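Side-chain contacts in esterase (Rhizomucor miehei, PDB 4WY5), which probably hydrolyses carboxylic esters as a carboxylesterase of the alpha/beta hydrolase fold: residues Pro23-Leu28 with Lys219-Ala224; Tyr225-Ala228 with Glu232-Asp235. All blocks are in the same frame, centred on the assembly; numbering follows the deposited sequence.

Contact 1 (Pro23-Leu28 with Lys219-Ala224); sequences PPIHTL and KFFSNA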
ATOM      1  N   PRO A  23       7.839 -32.804  -8.856  1.00 66.71           N
ATOM      2  CA  PRO A  23       7.361 -33.682  -7.777  1.00 66.68           C
ATOM      3  C   PRO A  23       7.140 -32.927  -6.471  1.00 61.70           C
ATOM      4  O   PRO A  23       7.735 -31.860  -6.294  1.00 63.92           O
ATOM      5  CB  PRO A  23       8.496 -34.700  -7.621  1.00 61.94           C
ATOM      6  CG  PRO A  23       9.703 -33.977  -8.076  1.00 62.26           C
ATOM      7  CD  PRO A  23       9.228 -33.139  -9.231  1.00 69.17           C
ATOM      8  N   PRO A  24       6.319 -33.471  -5.558  1.00 58.78           N
ATOM      9  CA  PRO A  24       6.142 -32.734  -4.298  1.00 57.25           C
ATOM     10  C   PRO A  24       7.451 -32.631  -3.494  1.00 57.04           C
ATOM     11  O   PRO A  24       8.452 -33.266  -3.833  1.00 55.31           O
ATOM     12  CB  PRO A  24       5.086 -33.560  -3.556  1.00 59.09           C
ATOM     13  CG  PRO A  24       5.213 -34.947  -4.124  1.00 60.91           C
ATOM     14  CD  PRO A  24       5.568 -34.741  -5.578  1.00 55.04           C
ATOM     15  N   ILE A  25       7.438 -31.843  -2.425  1.00 56.33           N
ATOM     16  CA  ILE A  25       8.685 -31.411  -1.800  1.00 53.86           C
ATOM     17  C   ILE A  25       9.287 -32.516  -0.951  1.00 51.69           C
ATOM     18  O   ILE A  25      10.504 -32.676  -0.919  1.00 55.93           O
ATOM     19  CB  ILE A  25       8.492 -30.131  -0.959  1.00 51.80           C
ATOM     20  CG1 ILE A  25       7.809 -29.052  -1.810  1.00 50.28           C
ATOM     21  CG2 ILE A  25       9.841 -29.622  -0.445  1.00 48.98           C
ATOM     22  CD1 ILE A  25       7.867 -27.648  -1.226  1.00 44.76           C
ATOM     23  N   HIS A  26       8.445 -33.284  -0.268  1.00 53.66           N
ATOM     24  CA  HIS A  26       8.931 -34.321   0.636  1.00 53.83           C
ATOM     25  C   HIS A  26       9.683 -35.437  -0.107  1.00 52.65           C
ATOM     26  O   HIS A  26      10.233 -36.339   0.522  1.00 48.90           O
ATOM     27  CB  HIS A  26       7.761 -34.924   1.419  1.00 50.11           C
ATOM     28  CG  HIS A  26       7.004 -35.970   0.658  1.00 55.56           C
ATOM     29  ND1 HIS A  26       6.985 -37.294   1.037  1.00 60.94           N
ATOM     30  CD2 HIS A  26       6.257 -35.887  -0.469  1.00 58.32           C
ATOM     31  CE1 HIS A  26       6.252 -37.984   0.179  1.00 61.44           C
ATOM     32  NE2 HIS A  26       5.795 -37.153  -0.740  1.00 63.37           N
ATOM     33  N   THR A  27       9.725 -35.355  -1.436  1.00 52.74           N
ATOM     34  CA  THR A  27      10.470 -36.310  -2.250  1.00 52.64           C
ATOM     35  C   THR A  27      11.636 -35.638  -2.968  1.00 59.93           C
ATOM     36  O   THR A  27      11.770 -35.768  -4.187  1.00 67.91           O
ATOM     37  CB  THR A  27       9.570 -37.005  -3.312  1.00 53.30           C
ATOM     38  OG1 THR A  27       9.211 -36.075  -4.339  1.00 52.69           O
ATOM     39  CG2 THR A  27       8.307 -37.575  -2.673  1.00 49.54           C
ATOM     40  N   LEU A  28      12.465 -34.909  -2.223  1.00 53.71           N
ATOM     41  CA  LEU A  28      13.663 -34.273  -2.778  1.00 54.84           C
ATOM     42  C   LEU A  28      14.785 -34.344  -1.750  1.00 50.97           C
ATOM     43  O   LEU A  28      14.525 -34.254  -0.551  1.00 48.83           O
ATOM     44  CB  LEU A  28      13.405 -32.807  -3.151  1.00 55.05           C
ATOM     45  CG  LEU A  28      12.143 -32.389  -3.910  1.00 59.85           C
ATOM     46  CD1 LEU A  28      11.747 -30.972  -3.512  1.00 62.59           C
ATOM     47  CD2 LEU A  28      12.350 -32.469  -5.417  1.00 58.90           C
ATOM     48  N   LYS A 219       1.730 -28.610   4.479  1.00 31.57           N
ATOM     49  CA  LYS A 219       1.762 -29.717   5.424  1.00 36.28           C
ATOM     50  C   LYS A 219       3.192 -30.195   5.598  1.00 34.08           C
ATOM     51  O   LYS A 219       3.583 -30.589   6.693  1.00 35.29           O
ATOM     52  CB  LYS A 219       0.856 -30.869   4.973  1.00 35.97           C
ATOM     53  CG  LYS A 219       0.718 -31.947   6.038  1.00 43.77           C
ATOM     54  CD  LYS A 219       0.814 -33.367   5.474  1.00 51.51           C
ATOM     55  CE  LYS A 219       1.077 -34.393   6.590  1.00 51.46           C
ATOM     56  NZ  LYS A 219       0.023 -34.398   7.662  1.00 49.80           N
ATOM     57  N   PHE A 220       3.976 -30.151   4.520  1.00 35.88           N
ATOM     58  CA  PHE A 220       5.394 -30.517   4.604  1.00 36.12           C
ATOM     59  C   PHE A 220       6.183 -29.559   5.510  1.00 33.81           C
ATOM     60  O   PHE A 220       6.928 -30.009   6.377  1.00 34.13           O
ATOM     61  CB  PHE A 220       6.042 -30.567   3.204  1.00 32.81           C
ATOM     62  CG  PHE A 220       7.540 -30.779   3.234  1.00 42.40           C
ATOM     63  CD1 PHE A 220       8.079 -32.051   3.403  1.00 43.20           C
ATOM     64  CD2 PHE A 220       8.417 -29.702   3.087  1.00 39.64           C
ATOM     65  CE1 PHE A 220       9.469 -32.242   3.433  1.00 42.82           C
ATOM     66  CE2 PHE A 220       9.802 -29.885   3.115  1.00 35.82           C
ATOM     67  CZ  PHE A 220      10.328 -31.154   3.292  1.00 38.38           C
ATOM     68  N   PHE A 221       5.988 -28.250   5.344  1.00 33.05           N
ATOM     69  CA  PHE A 221       6.768 -27.267   6.115  1.00 30.36           C
ATOM     70  C   PHE A 221       6.429 -27.275   7.612  1.00 32.58           C
ATOM     71  O   PHE A 221       7.311 -27.080   8.458  1.00 28.93           O
ATOM     72  CB  PHE A 221       6.564 -25.859   5.554  1.00 26.80           C
ATOM     73  CG  PHE A 221       7.100 -25.669   4.152  1.00 32.38           C
ATOM     74  CD1 PHE A 221       8.445 -25.912   3.862  1.00 29.39           C
ATOM     75  CD2 PHE A 221       6.259 -25.244   3.124  1.00 27.95           C
ATOM     76  CE1 PHE A 221       8.937 -25.729   2.575  1.00 26.62           C
ATOM     77  CE2 PHE A 221       6.741 -25.067   1.840  1.00 29.21           C
ATOM     78  CZ  PHE A 221       8.087 -25.308   1.561  1.00 28.11           C
ATOM     79  N   SER A 222       5.157 -27.498   7.938  1.00 32.01           N
ATOM     80  CA  SER A 222       4.728 -27.541   9.334  1.00 34.01           C
ATOM     81  C   SER A 222       5.367 -28.727  10.064  1.00 34.37           C
ATOM     82  O   SER A 222       5.781 -28.626  11.231  1.00 31.67           O
ATOM     83  CB  SER A 222       3.198 -27.617   9.417  1.00 34.66           C
ATOM     84  OG  SER A 222       2.605 -26.622   8.595  1.00 37.18           O
ATOM     85  N   ASN A 223       5.429 -29.862   9.374  1.00 34.87           N
ATOM     86  CA  ASN A 223       6.011 -31.060   9.958  1.00 32.84           C
ATOM     87  C   ASN A 223       7.519 -30.910  10.126  1.00 33.11           C
ATOM     88  O   ASN A 223       8.098 -31.428  11.074  1.00 37.24           O
ATOM     89  CB  ASN A 223       5.685 -32.278   9.093  1.00 31.23           C
ATOM     90  CG  ASN A 223       6.120 -33.593   9.737  1.00 43.76           C
ATOM     91  OD1 ASN A 223       5.613 -33.979  10.803  1.00 40.03           O
ATOM     92  ND2 ASN A 223       7.040 -34.305   9.075  1.00 33.16           N
ATOM     93  N   ALA A 224       8.152 -30.165   9.229  1.00 27.60           N
ATOM     94  CA  ALA A 224       9.584 -29.945   9.337  1.00 29.32           C
ATOM     95  C   ALA A 224       9.913 -29.009  10.503  1.00 32.26           C
ATOM     96  O   ALA A 224      10.872 -29.244  11.241  1.00 33.40           O
ATOM     97  CB  ALA A 224      10.138 -29.398   8.029  1.00 23.69           C
TER
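I25 and H26 sit side by side against the ring of F220, which the helix 215-225 holds out toward the loop. The methyl branch of I25 does most of the touching: CG2 lies 3.6 Å from F220 CE2, while CB of I25 stands over one face of that ring, displaced toward its rim, and the two side chains cross at about a right angle. The other branch of I25 runs on to the next aromatic: CG1, anti to the carbonyl carbon (chi1 -52°), carries CD1 to 3.6 Å from CZ of F221, while CG2, anti to the backbone N, stays on F220. This is the tight part of the contact, purely apolar, with no hydrogen bond from one segment to the other.

On the H26 side the packing thins out. Over the same face, H26 covers the CD1 side of the F220 ring, its CB 3.5 Å from CD1 of F220, but the imidazole leads away from the helix at an exposed position, where CG2 of T27 rests over one of its faces near the rim. The CB of T27 is directed away from the helix; its OG1 donates to P24 O at 3.0 Å, a bond that closes the bend of the loop behind I25 and H26.

In the fold, the contact joins the loop between helices 10-19 and 35-42 to the middle of helix 215-225. This is consistent with the helical cap of this alpha/beta hydrolase family, to which the N-terminal region and the helices between strands 185-189 and 254-259 both contribute. F93 touches both I25 and F221, V92 packs on F221, and P24 and I25 also meet E216 and D217 on the preceding turn of helix 215-225.

Contact 2 (Tyr225-Ala228 with Glu232-Asp235); sequences YLPA and ELND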
ATOM      1  N   TYR A 225       9.103 -27.965  10.674  1.00 30.44           N
ATOM      2  CA  TYR A 225       9.369 -26.903  11.649  1.00 32.59           C
ATOM      3  C   TYR A 225       8.947 -27.262  13.088  1.00 32.45           C
ATOM      4  O   TYR A 225       9.690 -26.999  14.036  1.00 32.18           O
ATOM      5  CB  TYR A 225       8.650 -25.609  11.203  1.00 27.84           C
ATOM      6  CG  TYR A 225       8.860 -24.395  12.096  1.00 29.06           C
ATOM      7  CD1 TYR A 225      10.147 -23.945  12.404  1.00 31.05           C
ATOM      8  CD2 TYR A 225       7.780 -23.679  12.613  1.00 31.48           C
ATOM      9  CE1 TYR A 225      10.358 -22.815  13.207  1.00 27.96           C
ATOM     10  CE2 TYR A 225       7.979 -22.541  13.429  1.00 27.91           C
ATOM     11  CZ  TYR A 225       9.270 -22.126  13.721  1.00 29.49           C
ATOM     12  OH  TYR A 225       9.476 -21.025  14.525  1.00 24.73           O
ATOM     13  N   LEU A 226       7.766 -27.860  13.251  1.00 31.00           N
ATOM     14  CA  LEU A 226       7.197 -28.092  14.587  1.00 33.23           C
ATOM     15  C   LEU A 226       7.648 -29.420  15.226  1.00 37.53           C
ATOM     16  O   LEU A 226       7.772 -30.445  14.547  1.00 41.52           O
ATOM     17  CB  LEU A 226       5.670 -28.040  14.518  1.00 33.45           C
ATOM     18  CG  LEU A 226       5.030 -26.765  13.946  1.00 34.19           C
ATOM     19  CD1 LEU A 226       3.514 -26.890  13.899  1.00 33.12           C
ATOM     20  CD2 LEU A 226       5.441 -25.524  14.746  1.00 32.24           C
ATOM     21  N   PRO A 227       7.931 -29.397  16.536  1.00 36.88           N
ATOM     22  CA  PRO A 227       8.350 -30.606  17.258  1.00 39.13           C
ATOM     23  C   PRO A 227       7.172 -31.469  17.694  1.00 39.60           C
ATOM     24  O   PRO A 227       7.388 -32.582  18.167  1.00 38.61           O
ATOM     25  CB  PRO A 227       9.100 -30.044  18.475  1.00 34.53           C
ATOM     26  CG  PRO A 227       8.455 -28.733  18.723  1.00 36.01           C
ATOM     27  CD  PRO A 227       8.082 -28.184  17.358  1.00 39.06           C
ATOM     28  N   ALA A 228       5.958 -30.943  17.534  1.00 40.39           N
ATOM     29  CA  ALA A 228       4.710 -31.649  17.829  1.00 37.42           C
ATOM     30  C   ALA A 228       3.592 -30.998  17.002  1.00 38.23           C
ATOM     31  O   ALA A 228       3.831 -29.991  16.349  1.00 37.35           O
ATOM     32  CB  ALA A 228       4.393 -31.608  19.332  1.00 33.14           C
ATOM     33  N   GLU A 232      -1.581 -29.552  19.716  1.00 37.33           N
ATOM     34  CA  GLU A 232      -1.021 -30.043  20.983  1.00 40.79           C
ATOM     35  C   GLU A 232       0.028 -29.083  21.538  1.00 37.27           C
ATOM     36  O   GLU A 232       0.227 -28.992  22.750  1.00 36.95           O
ATOM     37  CB  GLU A 232      -0.407 -31.436  20.799  1.00 36.08           C
ATOM     38  CG  GLU A 232      -1.387 -32.478  20.228  1.00 48.35           C
ATOM     39  CD  GLU A 232      -0.730 -33.829  19.924  1.00 58.30           C
ATOM     40  OE1 GLU A 232       0.325 -34.140  20.525  1.00 55.35           O
ATOM     41  OE2 GLU A 232      -1.273 -34.578  19.075  1.00 57.83           O
ATOM     42  N   LEU A 233       0.713 -28.374  20.646  1.00 40.12           N
ATOM     43  CA  LEU A 233       1.759 -27.439  21.057  1.00 38.58           C
ATOM     44  C   LEU A 233       1.172 -26.243  21.824  1.00 36.39           C
ATOM     45  O   LEU A 233       1.709 -25.844  22.857  1.00 34.73           O
ATOM     46  CB  LEU A 233       2.559 -26.972  19.842  1.00 41.04           C
ATOM     47  CG  LEU A 233       4.027 -26.619  20.101  1.00 42.37           C
ATOM     48  CD1 LEU A 233       4.708 -27.728  20.872  1.00 30.93           C
ATOM     49  CD2 LEU A 233       4.749 -26.365  18.784  1.00 38.92           C
ATOM     50  N   ASN A 234       0.090 -25.663  21.302  1.00 39.04           N
ATOM     51  CA  ASN A 234      -0.650 -24.604  21.998  1.00 37.24           C
ATOM     52  C   ASN A 234       0.242 -23.422  22.425  1.00 38.43           C
ATOM     53  O   ASN A 234       0.115 -22.914  23.539  1.00 39.08           O
ATOM     54  CB  ASN A 234      -1.364 -25.189  23.228  1.00 34.08           C
ATOM     55  CG  ASN A 234      -2.552 -24.353  23.677  1.00 42.18           C
ATOM     56  OD1 ASN A 234      -3.253 -23.754  22.853  1.00 39.48           O
ATOM     57  ND2 ASN A 234      -2.787 -24.306  24.992  1.00 37.80           N
ATOM     58  N   ASP A 235       1.116 -22.975  21.522  1.00 33.58           N
ATOM     59  CA  ASP A 235       2.106 -21.926  21.815  1.00 37.16           C
ATOM     60  C   ASP A 235       2.028 -20.794  20.771  1.00 31.98           C
ATOM     61  O   ASP A 235       2.320 -21.031  19.591  1.00 29.25           O
ATOM     62  CB  ASP A 235       3.512 -22.554  21.829  1.00 36.78           C
ATOM     63  CG  ASP A 235       4.573 -21.665  22.471  1.00 41.08           C
ATOM     64  OD1 ASP A 235       4.384 -20.426  22.525  1.00 39.65           O
ATOM     65  OD2 ASP A 235       5.616 -22.219  22.909  1.00 35.29           O
TER
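L233 points its forked end at three successive residues, L226, P227 and A228, and its two methyls share them out. CD2 takes the first two, lying 4.2 Å from CD2 of L226 and 4.1 Å from CD of P227; CD1 turns to the third, 4.2 Å from CB of A228. The isobutyl group of L226 is set aslant to that of L233, whereas the pyrrolidine ring of P227 crosses it at about a right angle. L226 has CG anti to its carbonyl carbon (chi1 -56°), and from there one methyl is directed at L233.

The contact spans the loop between two consecutive helices, 215-225 and 230-233, in the helical insertion between strands 185-189 and 254-259, probably part of the cap of this alpha/beta hydrolase. L226 is the first residue to leave helical geometry after helix 215-225, and from helix 230-233 L233 reaches back across the turn. N234 then leaves that helix with positive phi. All three approaches are apolar and rather loose, at the protein surface, and no hydrogen bond joins the two segments. A228 has its CB directed at the helix and comes closest in backbone too, its CA 6.1 Å from CA of L233. Before the turn, Y225 stacks its ring with F91; beyond it, D235 OD1 accepts a hydrogen bond from the backbone N of L237.

Contacts 1 and 2 come in series along the chain, contact 1 closing at A224 and contact 2 opening at Y225, with their centres about 17 Å apart. Helix 215-225 is the shared element: contact 1 joins it to the N-terminal loop between helices 10-19 and 35-42, 191 residues away, while contact 2 is local and folds the chain just beyond its end onto helix 230-233. K126 NZ hydrogen-bonds A224 O and, weakly, L226 O, near the point where the two adjoin. Both probably belong to the helical cap beside the sheet; contact 1 joins its N-terminal part to the insertion, contact 2 lies within the insertion. F221 lies near the probable catalytic triad without touching it.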